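Local coordinates for L-lysine 6-oxidase (Marinomonas mediterranea, PDB 3WEU), which oxidises the side-chain amine of L-lysine with a cysteine tryptophylquinone cofactor, releasing ammonium and the hydrogen peroxide that makes it antibacterial, at residues G30-E35 with A252-N257; N48-A53 with L629-D634; A95-R100 with V119-A124; R487-E492 with L501-A506. One frame throughout, in Å; residues are numbered along the deposited sequence.

Contact 1. Residues G30-E35 with A252-N257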
loop_
_atom_site.group_PDB
_atom_site.type_symbol
_atom_site.label_atom_id
_atom_site.label_comp_id
_atom_site.label_asym_id
_atom_site.label_seq_id
_atom_site.Cartn_x
_atom_site.Cartn_y
_atom_site.Cartn_z
ATOM N N GLY A 30 -15.108 -13.742 37.409
ATOM C CA GLY A 30 -15.632 -14.821 36.543
ATOM C C GLY A 30 -17.164 -14.760 36.415
ATOM O O GLY A 30 -17.752 -15.647 35.852
ATOM N N GLY A 31 -17.761 -13.687 36.950
ATOM C CA GLY A 31 -19.181 -13.527 36.966
ATOM C C GLY A 31 -19.700 -12.949 35.687
ATOM O O GLY A 31 -19.021 -12.114 35.038
ATOM N N LEU A 32 -20.910 -13.345 35.298
ATOM C CA LEU A 32 -21.557 -12.697 34.166
ATOM C C LEU A 32 -22.013 -11.272 34.530
ATOM O O LEU A 32 -22.308 -11.006 35.660
ATOM C CB LEU A 32 -22.751 -13.521 33.699
ATOM C CG LEU A 32 -22.488 -14.844 33.006
ATOM C CD1 LEU A 32 -23.779 -15.645 32.771
ATOM C CD2 LEU A 32 -21.848 -14.659 31.654
ATOM N N PRO A 33 -22.042 -10.363 33.592
ATOM C CA PRO A 33 -22.712 -9.071 33.793
ATOM C C PRO A 33 -24.232 -9.266 33.854
ATOM O O PRO A 33 -24.737 -10.362 33.589
ATOM C CB PRO A 33 -22.323 -8.274 32.559
ATOM C CG PRO A 33 -22.181 -9.328 31.524
ATOM C CD PRO A 33 -21.578 -10.516 32.223
ATOM N N TYR A 34 -24.954 -8.218 34.284
ATOM C CA TYR A 34 -26.351 -8.331 34.678
ATOM C C TYR A 34 -27.289 -7.522 33.852
ATOM O O TYR A 34 -26.999 -6.403 33.489
ATOM C CB TYR A 34 -26.534 -7.847 36.142
ATOM C CG TYR A 34 -26.276 -8.919 37.103
ATOM C CD1 TYR A 34 -24.948 -9.349 37.388
ATOM C CD2 TYR A 34 -27.329 -9.586 37.685
ATOM C CE1 TYR A 34 -24.729 -10.404 38.244
ATOM C CE2 TYR A 34 -27.124 -10.676 38.503
ATOM C CZ TYR A 34 -25.829 -11.055 38.784
ATOM O OH TYR A 34 -25.707 -12.067 39.633
ATOM N N GLU A 35 -28.447 -8.110 33.552
ATOM C CA GLU A 35 -29.574 -7.326 33.110
ATOM C C GLU A 35 -30.010 -6.443 34.275
ATOM O O GLU A 35 -29.594 -6.653 35.454
ATOM C CB GLU A 35 -30.727 -8.232 32.686
ATOM C CG GLU A 35 -30.451 -9.185 31.538
ATOM C CD GLU A 35 -30.114 -8.540 30.224
ATOM O OE1 GLU A 35 -30.576 -7.389 29.983
ATOM O OE2 GLU A 35 -29.482 -9.244 29.405
ATOM N N ALA A 252 -15.323 -13.477 26.934
ATOM C CA ALA A 252 -15.435 -14.737 27.660
ATOM C C ALA A 252 -15.463 -14.518 29.129
ATOM O O ALA A 252 -14.551 -14.944 29.888
ATOM C CB ALA A 252 -14.283 -15.663 27.291
ATOM N N PRO A 253 -16.541 -13.893 29.566
ATOM C CA PRO A 253 -16.527 -13.361 30.931
ATOM C C PRO A 253 -16.486 -14.412 32.024
ATOM O O PRO A 253 -15.965 -14.112 33.110
ATOM C CB PRO A 253 -17.815 -12.531 30.985
ATOM C CG PRO A 253 -18.648 -13.057 29.871
ATOM C CD PRO A 253 -17.712 -13.423 28.815
ATOM N N GLU A 254 -16.949 -15.641 31.759
ATOM C CA GLU A 254 -16.875 -16.675 32.783
ATOM C C GLU A 254 -15.492 -17.290 32.935
ATOM O O GLU A 254 -15.293 -18.089 33.849
ATOM C CB GLU A 254 -17.851 -17.763 32.469
ATOM C CG GLU A 254 -19.271 -17.269 32.539
ATOM C CD GLU A 254 -20.293 -18.130 31.788
ATOM O OE1 GLU A 254 -21.328 -18.552 32.390
ATOM O OE2 GLU A 254 -20.105 -18.360 30.564
ATOM N N ILE A 255 -14.573 -16.997 32.030
ATOM C CA ILE A 255 -13.231 -17.571 32.059
ATOM C C ILE A 255 -12.287 -16.532 32.668
ATOM O O ILE A 255 -12.231 -15.395 32.224
ATOM C CB ILE A 255 -12.773 -17.955 30.643
ATOM C CG1 ILE A 255 -13.814 -18.944 30.065
ATOM C CG2 ILE A 255 -11.373 -18.552 30.669
ATOM C CD1 ILE A 255 -13.546 -19.573 28.770
ATOM N N VAL A 256 -11.616 -16.931 33.746
ATOM C CA VAL A 256 -10.807 -16.033 34.556
ATOM C C VAL A 256 -9.311 -16.228 34.256
ATOM O O VAL A 256 -8.847 -17.360 34.110
ATOM C CB VAL A 256 -11.092 -16.395 36.023
ATOM C CG1 VAL A 256 -10.311 -15.531 36.996
ATOM C CG2 VAL A 256 -12.585 -16.277 36.326
ATOM N N ASN A 257 -8.586 -15.126 34.196
ATOM C CA ASN A 257 -7.143 -15.124 34.027
ATOM C C ASN A 257 -6.452 -15.719 35.247
ATOM O O ASN A 257 -6.817 -15.455 36.386
ATOM C CB ASN A 257 -6.650 -13.698 33.740
ATOM C CG ASN A 257 -7.191 -13.162 32.408
ATOM O OD1 ASN A 257 -6.644 -13.471 31.364
ATOM N ND2 ASN A 257 -8.301 -12.425 32.441
HETATM O O HOH W 1 -16.590 -18.349 36.084
HETATM O O HOH W 2 -16.403 -11.627 34.342
#
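Leu32 lays its CD2 methyl against the aliphatic part of Glu254, 3.8 Å from CG, and the same methyl reaches the ring of Pro253 at CG. The leucine and glutamate chains cross obliquely, with OE1 still beside Leu32 CD1; OE2 is bound by the backbone N of Asp634, in strand 631-634. At the other end of the contact Val256 CG2, anti to the carbonyl carbon, presses on Gly30 CA at 3.4 Å. Gly30, at a positive phi of 84°, meets it with a bare CA. Backbones meet here through CA-H...O contacts, Gly30 CA to Pro253 O and Glu254 CA to Gly30 O, the latter 3.4 Å long and nearly straight at 167°. One water donates to Gly30 O (3.0 Å) and Glu254 O (2.6 Å), while a second lies between Gly31 O and Pro253 O. The type I turn 252-255 is thus joined to 30-33 by apolar packing, weak CA-H donors and bridging water, the first water donating to carbonyls of both segments.

Contact 2. Residues N48-A53 with L629-D634. With EDO (1,2-ethanediol), chain L.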
loop_
_atom_site.group_PDB
_atom_site.type_symbol
_atom_site.label_atom_id
_atom_site.label_comp_id
_atom_site.label_asym_id
_atom_site.label_seq_id
_atom_site.Cartn_x
_atom_site.Cartn_y
_atom_site.Cartn_z
ATOM N N ASN A 48 -28.639 -11.810 26.321
ATOM C CA ASN A 48 -27.761 -11.653 25.166
ATOM C C ASN A 48 -26.750 -10.527 25.311
ATOM O O ASN A 48 -27.118 -9.463 25.766
ATOM C CB ASN A 48 -28.578 -11.424 23.908
ATOM C CG ASN A 48 -29.440 -12.636 23.526
ATOM O OD1 ASN A 48 -29.106 -13.774 23.738
ATOM N ND2 ASN A 48 -30.578 -12.352 23.024
ATOM N N PHE A 49 -25.505 -10.757 24.909
ATOM C CA PHE A 49 -24.506 -9.730 25.019
ATOM C C PHE A 49 -24.684 -8.663 23.935
ATOM O O PHE A 49 -24.186 -7.518 24.072
ATOM C CB PHE A 49 -23.128 -10.339 24.838
ATOM C CG PHE A 49 -22.704 -11.212 25.956
ATOM C CD1 PHE A 49 -22.722 -12.597 25.824
ATOM C CD2 PHE A 49 -22.242 -10.629 27.162
ATOM C CE1 PHE A 49 -22.286 -13.423 26.873
ATOM C CE2 PHE A 49 -21.795 -11.479 28.201
ATOM C CZ PHE A 49 -21.848 -12.842 28.057
ATOM N N LYS A 50 -25.326 -9.068 22.843
ATOM C CA LYS A 50 -25.503 -8.207 21.677
ATOM C C LYS A 50 -26.992 -7.935 21.486
ATOM O O LYS A 50 -27.842 -8.717 21.888
ATOM C CB LYS A 50 -24.974 -8.844 20.401
ATOM C CG LYS A 50 -23.497 -9.204 20.465
ATOM C CD LYS A 50 -22.975 -9.514 19.100
ATOM C CE LYS A 50 -21.565 -10.084 19.133
ATOM N NZ LYS A 50 -21.026 -10.427 17.837
ATOM N N ASP A 51 -27.299 -6.817 20.876
ATOM C CA ASP A 51 -28.697 -6.534 20.543
ATOM C C ASP A 51 -29.079 -7.254 19.285
ATOM O O ASP A 51 -28.307 -8.029 18.703
ATOM C CB ASP A 51 -28.898 -5.012 20.425
ATOM C CG ASP A 51 -28.246 -4.405 19.251
ATOM O OD1 ASP A 51 -27.747 -5.065 18.315
ATOM O OD2 ASP A 51 -28.199 -3.178 19.237
ATOM N N GLU A 52 -30.306 -7.019 18.822
ATOM C CA GLU A 52 -30.807 -7.769 17.680
ATOM C C GLU A 52 -30.075 -7.504 16.418
ATOM O O GLU A 52 -30.050 -8.359 15.558
ATOM C CB GLU A 52 -32.320 -7.518 17.471
ATOM C CG GLU A 52 -33.141 -8.276 18.502
ATOM C CD GLU A 52 -34.615 -8.389 18.110
ATOM O OE1 GLU A 52 -35.131 -7.469 17.424
ATOM O OE2 GLU A 52 -35.250 -9.409 18.473
ATOM N N ALA A 53 -29.456 -6.340 16.279
ATOM C CA ALA A 53 -28.715 -6.048 15.086
ATOM C C ALA A 53 -27.319 -6.624 15.166
ATOM O O ALA A 53 -26.556 -6.469 14.246
ATOM C CB ALA A 53 -28.608 -4.523 14.899
ATOM N N LEU A 629 -17.468 -10.533 16.511
ATOM C CA LEU A 629 -16.929 -11.779 17.134
ATOM C C LEU A 629 -17.818 -12.332 18.203
ATOM O O LEU A 629 -18.700 -11.652 18.735
ATOM C CB LEU A 629 -15.517 -11.598 17.684
ATOM C CG LEU A 629 -14.526 -11.216 16.578
ATOM C CD1 LEU A 629 -13.229 -10.603 17.082
ATOM C CD2 LEU A 629 -14.175 -12.404 15.713
ATOM N N ALA A 630 -17.630 -13.619 18.480
ATOM C CA ALA A 630 -18.475 -14.339 19.389
ATOM C C ALA A 630 -18.151 -14.027 20.843
ATOM O O ALA A 630 -17.017 -13.663 21.198
ATOM C CB ALA A 630 -18.268 -15.819 19.188
ATOM N N PHE A 631 -19.125 -14.294 21.690
ATOM C CA PHE A 631 -18.893 -14.383 23.119
ATOM C C PHE A 631 -18.861 -15.846 23.473
ATOM O O PHE A 631 -19.816 -16.619 23.162
ATOM C CB PHE A 631 -20.029 -13.726 23.883
ATOM C CG PHE A 631 -19.953 -12.236 23.858
ATOM C CD1 PHE A 631 -20.314 -11.533 22.715
ATOM C CD2 PHE A 631 -19.359 -11.541 24.909
ATOM C CE1 PHE A 631 -20.154 -10.148 22.653
ATOM C CE2 PHE A 631 -19.208 -10.149 24.867
ATOM C CZ PHE A 631 -19.629 -9.456 23.729
ATOM N N ILE A 632 -17.799 -16.224 24.132
ATOM C CA ILE A 632 -17.599 -17.626 24.569
ATOM C C ILE A 632 -18.274 -17.767 25.919
ATOM O O ILE A 632 -17.944 -17.067 26.858
ATOM C CB ILE A 632 -16.103 -17.995 24.674
ATOM C CG1 ILE A 632 -15.349 -17.550 23.438
ATOM C CG2 ILE A 632 -15.918 -19.483 24.934
ATOM C CD1 ILE A 632 -15.906 -18.033 22.090
ATOM N N ARG A 633 -19.237 -18.686 26.007
ATOM C CA ARG A 633 -20.022 -18.821 27.191
ATOM C C ARG A 633 -20.494 -20.247 27.495
ATOM O O ARG A 633 -20.567 -21.102 26.584
ATOM C CB ARG A 633 -21.156 -17.845 27.086
ATOM C CG ARG A 633 -22.539 -18.337 27.124
ATOM C CD ARG A 633 -23.538 -17.209 27.011
ATOM N NE ARG A 633 -24.172 -16.946 28.241
ATOM C CZ ARG A 633 -25.121 -16.021 28.387
ATOM N NH1 ARG A 633 -25.492 -15.247 27.366
ATOM N NH2 ARG A 633 -25.725 -15.878 29.526
ATOM N N ASP A 634 -20.732 -20.497 28.788
ATOM C CA ASP A 634 -21.078 -21.785 29.252
ATOM C C ASP A 634 -22.563 -22.066 28.927
ATOM O O ASP A 634 -23.468 -21.426 29.497
ATOM C CB ASP A 634 -20.786 -21.940 30.737
ATOM C CG ASP A 634 -21.072 -23.316 31.268
ATOM O OD1 ASP A 634 -21.393 -24.239 30.518
ATOM O OD2 ASP A 634 -21.021 -23.455 32.536
HETATM C C1 EDO L . -32.743 -5.552 21.774
HETATM O O1 EDO L . -32.203 -5.545 20.475
HETATM C C2 EDO L . -32.076 -6.646 22.513
HETATM O O2 EDO L . -31.018 -6.039 23.294
#
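Phe49 and Phe631 both turn CG anti to the carbonyl carbon (chi1 -70° and -76°), and their rings come together as an offset stack with planes only 8° apart and centroids separated by 4.2 Å. The offset puts Phe49 CB over the centre of the Phe631 face, 3.6 Å from the centroid, as a CH-pi contact, while Phe631 CD2 lies over the Phe49 face toward its rim. Lys50 runs out as an extended chain beyond CG, passing its CE by the edge of the Phe631 ring in the ring plane. Its NZ then donates to Leu629 O at 2.8 Å, coming from above the carbonyl plane. The backbone oxygens of Ser627 and Glu649 also accept from this ammonium, so three carbonyls grip it in a buried setting. Beside the stack, Arg633, its chain bent at chi3, comes obliquely to the Phe49 ring with NH1 3.7 Å from Phe49 CE1, and that NH1 is hydrogen-bonded to Val47 O. The contact joins the loop between strands 42-43 and 58-66 of the N-terminal region to strand 631-634, which pairs antiparallel with strand 645-648 in a two-stranded sheet.

Contact 3. Residues A95-R100 with V119-A124. With SO4 (sulfate ion), chain C.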
loop_
_atom_site.group_PDB
_atom_site.type_symbol
_atom_site.label_atom_id
_atom_site.label_comp_id
_atom_site.label_asym_id
_atom_site.label_seq_id
_atom_site.Cartn_x
_atom_site.Cartn_y
_atom_site.Cartn_z
ATOM N N ALA A 95 -1.080 10.918 22.871
ATOM C CA ALA A 95 -0.081 11.788 23.447
ATOM C C ALA A 95 1.050 11.046 24.145
ATOM O O ALA A 95 2.025 11.679 24.544
ATOM C CB ALA A 95 -0.775 12.680 24.448
ATOM N N TRP A 96 0.954 9.709 24.280
ATOM C CA TRP A 96 1.964 8.968 24.984
ATOM C C TRP A 96 3.055 8.411 24.067
ATOM O O TRP A 96 3.115 8.653 22.840
ATOM C CB TRP A 96 1.318 7.888 25.885
ATOM C CG TRP A 96 2.233 7.460 27.104
ATOM C CD1 TRP A 96 2.702 6.215 27.381
ATOM C CD2 TRP A 96 2.765 8.319 28.111
ATOM N NE1 TRP A 96 3.452 6.221 28.491
ATOM C CE2 TRP A 96 3.544 7.516 28.954
ATOM C CE3 TRP A 96 2.690 9.708 28.356
ATOM C CZ2 TRP A 96 4.223 8.026 30.043
ATOM C CZ3 TRP A 96 3.391 10.230 29.415
ATOM C CH2 TRP A 96 4.126 9.385 30.274
ATOM N N TYR A 97 3.944 7.668 24.697
ATOM C CA TYR A 97 4.999 6.956 23.991
ATOM C C TYR A 97 4.496 5.761 23.213
ATOM O O TYR A 97 3.524 5.121 23.587
ATOM C CB TYR A 97 6.017 6.434 24.998
ATOM C CG TYR A 97 6.720 7.499 25.772
ATOM C CD1 TYR A 97 7.840 8.150 25.206
ATOM C CD2 TYR A 97 6.374 7.811 27.050
ATOM C CE1 TYR A 97 8.540 9.115 25.893
ATOM C CE2 TYR A 97 7.090 8.804 27.748
ATOM C CZ TYR A 97 8.165 9.435 27.121
ATOM O OH TYR A 97 8.901 10.332 27.706
ATOM N N GLU A 98 5.206 5.427 22.158
ATOM C CA GLU A 98 4.996 4.187 21.442
ATOM C C GLU A 98 5.241 2.997 22.430
ATOM O O GLU A 98 6.149 3.079 23.276
ATOM C CB GLU A 98 5.989 4.114 20.265
ATOM C CG GLU A 98 5.611 4.990 19.075
ATOM C CD GLU A 98 6.425 4.684 17.809
ATOM O OE1 GLU A 98 7.378 3.856 17.831
ATOM O OE2 GLU A 98 6.072 5.276 16.755
ATOM N N PHE A 99 4.456 1.923 22.309
ATOM C CA PHE A 99 4.668 0.784 23.162
ATOM C C PHE A 99 5.850 -0.064 22.659
ATOM O O PHE A 99 5.900 -0.518 21.528
ATOM C CB PHE A 99 3.404 -0.087 23.311
ATOM C CG PHE A 99 3.587 -1.169 24.370
ATOM C CD1 PHE A 99 3.577 -0.840 25.717
ATOM C CD2 PHE A 99 3.843 -2.472 23.990
ATOM C CE1 PHE A 99 3.786 -1.790 26.679
ATOM C CE2 PHE A 99 4.076 -3.418 24.971
ATOM C CZ PHE A 99 4.020 -3.081 26.288
ATOM N N ARG A 100 6.848 -0.199 23.529
ATOM C CA ARG A 100 7.997 -1.036 23.329
ATOM C C ARG A 100 8.253 -2.011 24.465
ATOM O O ARG A 100 9.310 -1.934 25.162
ATOM C CB ARG A 100 9.206 -0.128 23.153
ATOM C CG ARG A 100 9.174 0.506 21.766
ATOM C CD ARG A 100 10.455 1.273 21.588
ATOM N NE ARG A 100 10.609 1.839 20.244
ATOM C CZ ARG A 100 11.722 2.438 19.817
ATOM N NH1 ARG A 100 12.757 2.617 20.630
ATOM N NH2 ARG A 100 11.775 2.877 18.562
ATOM N N VAL A 119 12.683 5.902 23.847
ATOM C CA VAL A 119 11.378 5.549 23.270
ATOM C C VAL A 119 10.730 6.764 22.587
ATOM O O VAL A 119 10.598 7.786 23.173
ATOM C CB VAL A 119 10.420 4.986 24.334
ATOM C CG1 VAL A 119 9.138 4.463 23.688
ATOM C CG2 VAL A 119 11.070 3.843 25.055
ATOM N N PRO A 120 10.282 6.621 21.365
ATOM C CA PRO A 120 9.654 7.784 20.759
ATOM C C PRO A 120 8.217 8.077 21.169
ATOM O O PRO A 120 7.452 7.162 21.577
ATOM C CB PRO A 120 9.693 7.485 19.272
ATOM C CG PRO A 120 9.815 6.043 19.143
ATOM C CD PRO A 120 10.399 5.492 20.440
ATOM N N TRP A 121 7.828 9.335 21.010
ATOM C CA TRP A 121 6.476 9.754 21.293
ATOM C C TRP A 121 5.649 9.319 20.150
ATOM O O TRP A 121 6.130 9.356 19.018
ATOM C CB TRP A 121 6.393 11.289 21.363
ATOM C CG TRP A 121 6.997 11.867 22.543
ATOM C CD1 TRP A 121 8.173 12.559 22.586
ATOM C CD2 TRP A 121 6.533 11.772 23.910
ATOM N NE1 TRP A 121 8.450 12.933 23.891
ATOM C CE2 TRP A 121 7.438 12.493 24.715
ATOM C CE3 TRP A 121 5.418 11.196 24.519
ATOM C CZ2 TRP A 121 7.288 12.612 26.121
ATOM C CZ3 TRP A 121 5.254 11.338 25.924
ATOM C CH2 TRP A 121 6.161 12.069 26.695
ATOM N N ARG A 122 4.389 8.907 20.389
ATOM C CA ARG A 122 3.426 8.820 19.319
ATOM C C ARG A 122 3.188 10.224 18.704
ATOM O O ARG A 122 3.342 11.196 19.400
ATOM C CB ARG A 122 2.112 8.241 19.813
ATOM C CG ARG A 122 2.218 6.750 20.116
ATOM C CD ARG A 122 1.049 6.345 21.048
ATOM N NE ARG A 122 1.027 4.891 21.249
ATOM C CZ ARG A 122 0.462 4.294 22.293
ATOM N NH1 ARG A 122 -0.270 5.005 23.179
ATOM N NH2 ARG A 122 0.523 2.956 22.366
ATOM N N ASN A 123 2.845 10.289 17.423
ATOM C CA ASN A 123 2.588 11.590 16.735
ATOM C C ASN A 123 3.777 12.540 16.993
ATOM O O ASN A 123 3.644 13.668 17.518
ATOM C CB ASN A 123 1.310 12.179 17.232
ATOM C CG ASN A 123 0.118 11.277 16.852
ATOM O OD1 ASN A 123 -0.195 11.112 15.697
ATOM N ND2 ASN A 123 -0.518 10.675 17.865
ATOM N N ALA A 124 4.937 12.006 16.626
ATOM C CA ALA A 124 6.247 12.587 17.002
ATOM C C ALA A 124 6.533 13.973 16.346
ATOM O O ALA A 124 7.327 14.731 16.857
ATOM C CB ALA A 124 7.344 11.587 16.645
HETATM S S SO4 C . 2.513 2.309 19.014
HETATM O O1 SO4 C . 3.937 2.416 18.524
HETATM O O2 SO4 C . 1.933 3.694 18.755
HETATM O O3 SO4 C . 1.744 1.320 18.174
HETATM O O4 SO4 C . 2.381 1.833 20.462
HETATM O O HOH W 3 6.195 8.063 16.804
#
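Tyr97 and Trp121 lie face to face, the phenol ring over the six-membered ring of the indole with centroids 3.8 Å apart and planes at 15°. The overlap runs out to the hydroxyl, which sits 3.2 Å from Trp121 CZ2. Trp121 also turns an edge toward the face of Trp96, CZ3 meeting CE3 at 3.9 Å with the planes at 78°, which completes an aromatic cluster. Within it, Trp96 CG lies anti to its backbone N, whereas Tyr97 CG lies anti to its carbonyl carbon. Beside it, Val119 CG1 packs on Tyr97 CB, and Pro120 CD sits over the centre of the Arg100 guanidinium face, 3.4 Å from CZ.

Two backbone bonds set the two chains side by side: Glu98 N to Pro120 O at 2.9 Å, and Arg122 N to Trp96 O, 2.8 Å. They flank the single beta bridge between Tyr97 and Trp121. Arg122 spreads its guanidinium with one face over Tyr97 O. Its NE and NH2 bind a sulfate, probably from the crystallisation liquor, whose O4 also accepts a straight bond from Phe99 N (2.8 Å, 177°). Farther out, Tyr114 stacks on Tyr97 and its OH is hydrogen-bonded to Trp96 NE1. Both segments belong to the long connection from strand 80-91 to helix 129-134, and Arg132 of that helix donates to Ala95 O and Arg122 O.

Contact 4. Residues R487-E492 with L501-A506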
loop_
_atom_site.group_PDB
_atom_site.type_symbol
_atom_site.label_atom_id
_atom_site.label_comp_id
_atom_site.label_asym_id
_atom_site.label_seq_id
_atom_site.Cartn_x
_atom_site.Cartn_y
_atom_site.Cartn_z
ATOM N N ARG A 487 3.548 13.908 31.334
ATOM C CA ARG A 487 3.797 13.529 32.712
ATOM C C ARG A 487 3.666 12.005 32.902
ATOM O O ARG A 487 2.600 11.434 32.620
ATOM C CB ARG A 487 2.819 14.212 33.668
ATOM C CG ARG A 487 2.964 13.824 35.108
ATOM C CD ARG A 487 2.055 14.608 36.035
ATOM N NE ARG A 487 2.201 14.248 37.434
ATOM C CZ ARG A 487 1.622 13.178 37.975
ATOM N NH1 ARG A 487 0.876 12.388 37.180
ATOM N NH2 ARG A 487 1.784 12.879 39.250
ATOM N N ASP A 488 4.726 11.386 33.394
ATOM C CA ASP A 488 4.679 9.994 33.827
ATOM C C ASP A 488 4.413 9.917 35.319
ATOM O O ASP A 488 5.240 10.220 36.155
ATOM C CB ASP A 488 5.973 9.298 33.493
ATOM C CG ASP A 488 5.902 7.781 33.734
ATOM O OD1 ASP A 488 4.885 7.311 34.297
ATOM O OD2 ASP A 488 6.835 7.080 33.345
ATOM N N GLU A 489 3.199 9.492 35.670
ATOM C CA GLU A 489 2.856 9.254 37.028
ATOM C C GLU A 489 3.745 8.293 37.756
ATOM O O GLU A 489 3.887 8.360 38.995
ATOM C CB GLU A 489 1.423 8.748 37.075
ATOM C CG GLU A 489 1.200 7.317 36.508
ATOM C CD GLU A 489 1.317 7.178 34.989
ATOM O OE1 GLU A 489 1.447 8.166 34.184
ATOM O OE2 GLU A 489 1.218 5.994 34.547
ATOM N N CYS A 490 4.333 7.330 37.028
ATOM C CA CYS A 490 5.335 6.459 37.684
ATOM C C CYS A 490 6.670 7.127 38.018
ATOM O O CYS A 490 7.340 6.692 38.935
ATOM C CB CYS A 490 5.634 5.256 36.817
ATOM S SG CYS A 490 4.120 4.223 36.629
ATOM N N GLU A 491 7.049 8.110 37.237
ATOM C CA GLU A 491 8.246 8.916 37.507
ATOM C C GLU A 491 7.998 9.939 38.617
ATOM O O GLU A 491 8.771 10.020 39.576
ATOM C CB GLU A 491 8.704 9.628 36.234
ATOM C CG GLU A 491 9.888 10.527 36.502
ATOM C CD GLU A 491 10.453 11.086 35.238
ATOM O OE1 GLU A 491 9.832 10.916 34.187
ATOM O OE2 GLU A 491 11.524 11.700 35.295
ATOM N N GLU A 492 6.917 10.688 38.555
ATOM C CA GLU A 492 6.677 11.729 39.615
ATOM C C GLU A 492 6.219 11.230 40.909
ATOM O O GLU A 492 6.468 11.888 41.898
ATOM C CB GLU A 492 5.642 12.754 39.157
ATOM C CG GLU A 492 5.936 13.300 37.790
ATOM C CD GLU A 492 7.361 13.846 37.662
ATOM O OE1 GLU A 492 7.934 14.331 38.643
ATOM O OE2 GLU A 492 7.926 13.744 36.567
ATOM N N LEU A 501 -4.103 5.386 33.320
ATOM C CA LEU A 501 -4.125 3.922 33.409
ATOM C C LEU A 501 -4.240 3.226 32.061
ATOM O O LEU A 501 -3.835 2.064 31.947
ATOM C CB LEU A 501 -5.185 3.419 34.389
ATOM C CG LEU A 501 -4.719 3.348 35.833
ATOM C CD1 LEU A 501 -4.165 4.602 36.332
ATOM C CD2 LEU A 501 -5.829 2.875 36.746
ATOM N N THR A 502 -4.726 3.909 31.016
ATOM C CA THR A 502 -4.892 3.261 29.705
ATOM C C THR A 502 -3.979 3.809 28.618
ATOM O O THR A 502 -3.957 3.329 27.499
ATOM C CB THR A 502 -6.356 3.312 29.216
ATOM O OG1 THR A 502 -6.817 4.674 29.106
ATOM C CG2 THR A 502 -7.272 2.468 30.215
ATOM N N LYS A 503 -3.197 4.832 28.904
ATOM C CA LYS A 503 -2.544 5.518 27.800
ATOM C C LYS A 503 -1.482 4.709 27.112
ATOM O O LYS A 503 -1.180 4.959 25.926
ATOM C CB LYS A 503 -1.935 6.835 28.278
ATOM C CG LYS A 503 -0.827 6.677 29.263
ATOM C CD LYS A 503 -0.527 7.986 29.963
ATOM C CE LYS A 503 0.490 7.804 31.096
ATOM N NZ LYS A 503 0.974 9.124 31.654
ATOM N N ARG A 504 -0.886 3.778 27.820
ATOM C CA ARG A 504 0.195 2.971 27.252
ATOM C C ARG A 504 -0.258 1.931 26.243
ATOM O O ARG A 504 0.541 1.413 25.448
ATOM C CB ARG A 504 0.956 2.270 28.384
ATOM C CG ARG A 504 1.801 3.254 29.163
ATOM C CD ARG A 504 2.368 2.553 30.367
ATOM N NE ARG A 504 3.289 3.400 31.138
ATOM C CZ ARG A 504 2.895 4.340 31.978
ATOM N NH1 ARG A 504 1.574 4.597 32.130
ATOM N NH2 ARG A 504 3.806 5.057 32.632
ATOM N N MET A 505 -1.554 1.604 26.260
ATOM C CA MET A 505 -2.091 0.526 25.458
ATOM C C MET A 505 -2.107 0.937 23.991
ATOM O O MET A 505 -1.898 2.116 23.657
ATOM C CB MET A 505 -3.521 0.162 25.889
ATOM C CG MET A 505 -3.753 -0.014 27.378
ATOM S SD MET A 505 -2.511 -1.033 28.201
ATOM C CE MET A 505 -3.111 -2.627 27.691
ATOM N N ALA A 506 -2.370 -0.027 23.111
ATOM C CA ALA A 506 -2.362 0.295 21.695
ATOM C C ALA A 506 -3.413 1.331 21.362
ATOM O O ALA A 506 -4.498 1.417 21.962
ATOM C CB ALA A 506 -2.555 -0.938 20.830
HETATM O O HOH W 4 6.510 4.435 33.460
#
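Glu489 and Lys503 meet tip to tip in a salt bridge, Lys503 NZ lying 2.7 Å from OE1 on its syn lone pair. The other oxygen, OE2, likewise uses its syn lone pair for Arg504 NH1 at 2.8 Å, although the carboxylate and guanidinium planes stand 85° apart. The Glu489 chain bends at chi2 (-71°), and each carboxylate oxygen meets a different cation. Asp488 adds a third salt bridge from OD1 to Arg504 NH2, a weak bond at 3.0 Å and 126°. Asp500 is a further salt-bridge partner of Lys503 NZ.

Otherwise, Asp488 OD1 accepts a capping bond from Cys490 N at 2.8 Å, from above the carboxylate plane, while a water bridges OD2 and Arg504 NH2. Asp488, Glu489, Lys503 and Arg504 are all buried, so their mutual pairing would offset much of the cost of desolvation. Trp96 adds a cation-pi contact to Lys503. The arrangement is an N-cap, with Asp488 immediately before helix 489-492, extended by a salt-bridge network to the type I turn 502-505.

Overall arrangement
The four contacts form two pairs on opposite sides of the chain's centre. Contacts 1 and 2, with centres 13 Å apart, touch directly: Pro253 CG packs on Phe49 CZ, and both draw on strand 631-634. Contacts 3 and 4, 11 Å apart, meet where Arg122 reaches the carbonyls of Lys503 and Met505, which ties the N-terminal family region to the C-terminal one. Between the pairs, centres lie about 28 to 35 Å apart. Along the chain, contacts 1 and 2 interleave, contact 3 falls between the two segments of each, and contact 4 falls within the span of contact 2. Contacts 1 and 2 join segments 217 and 576 residues apart; contacts 3 and 4 are local.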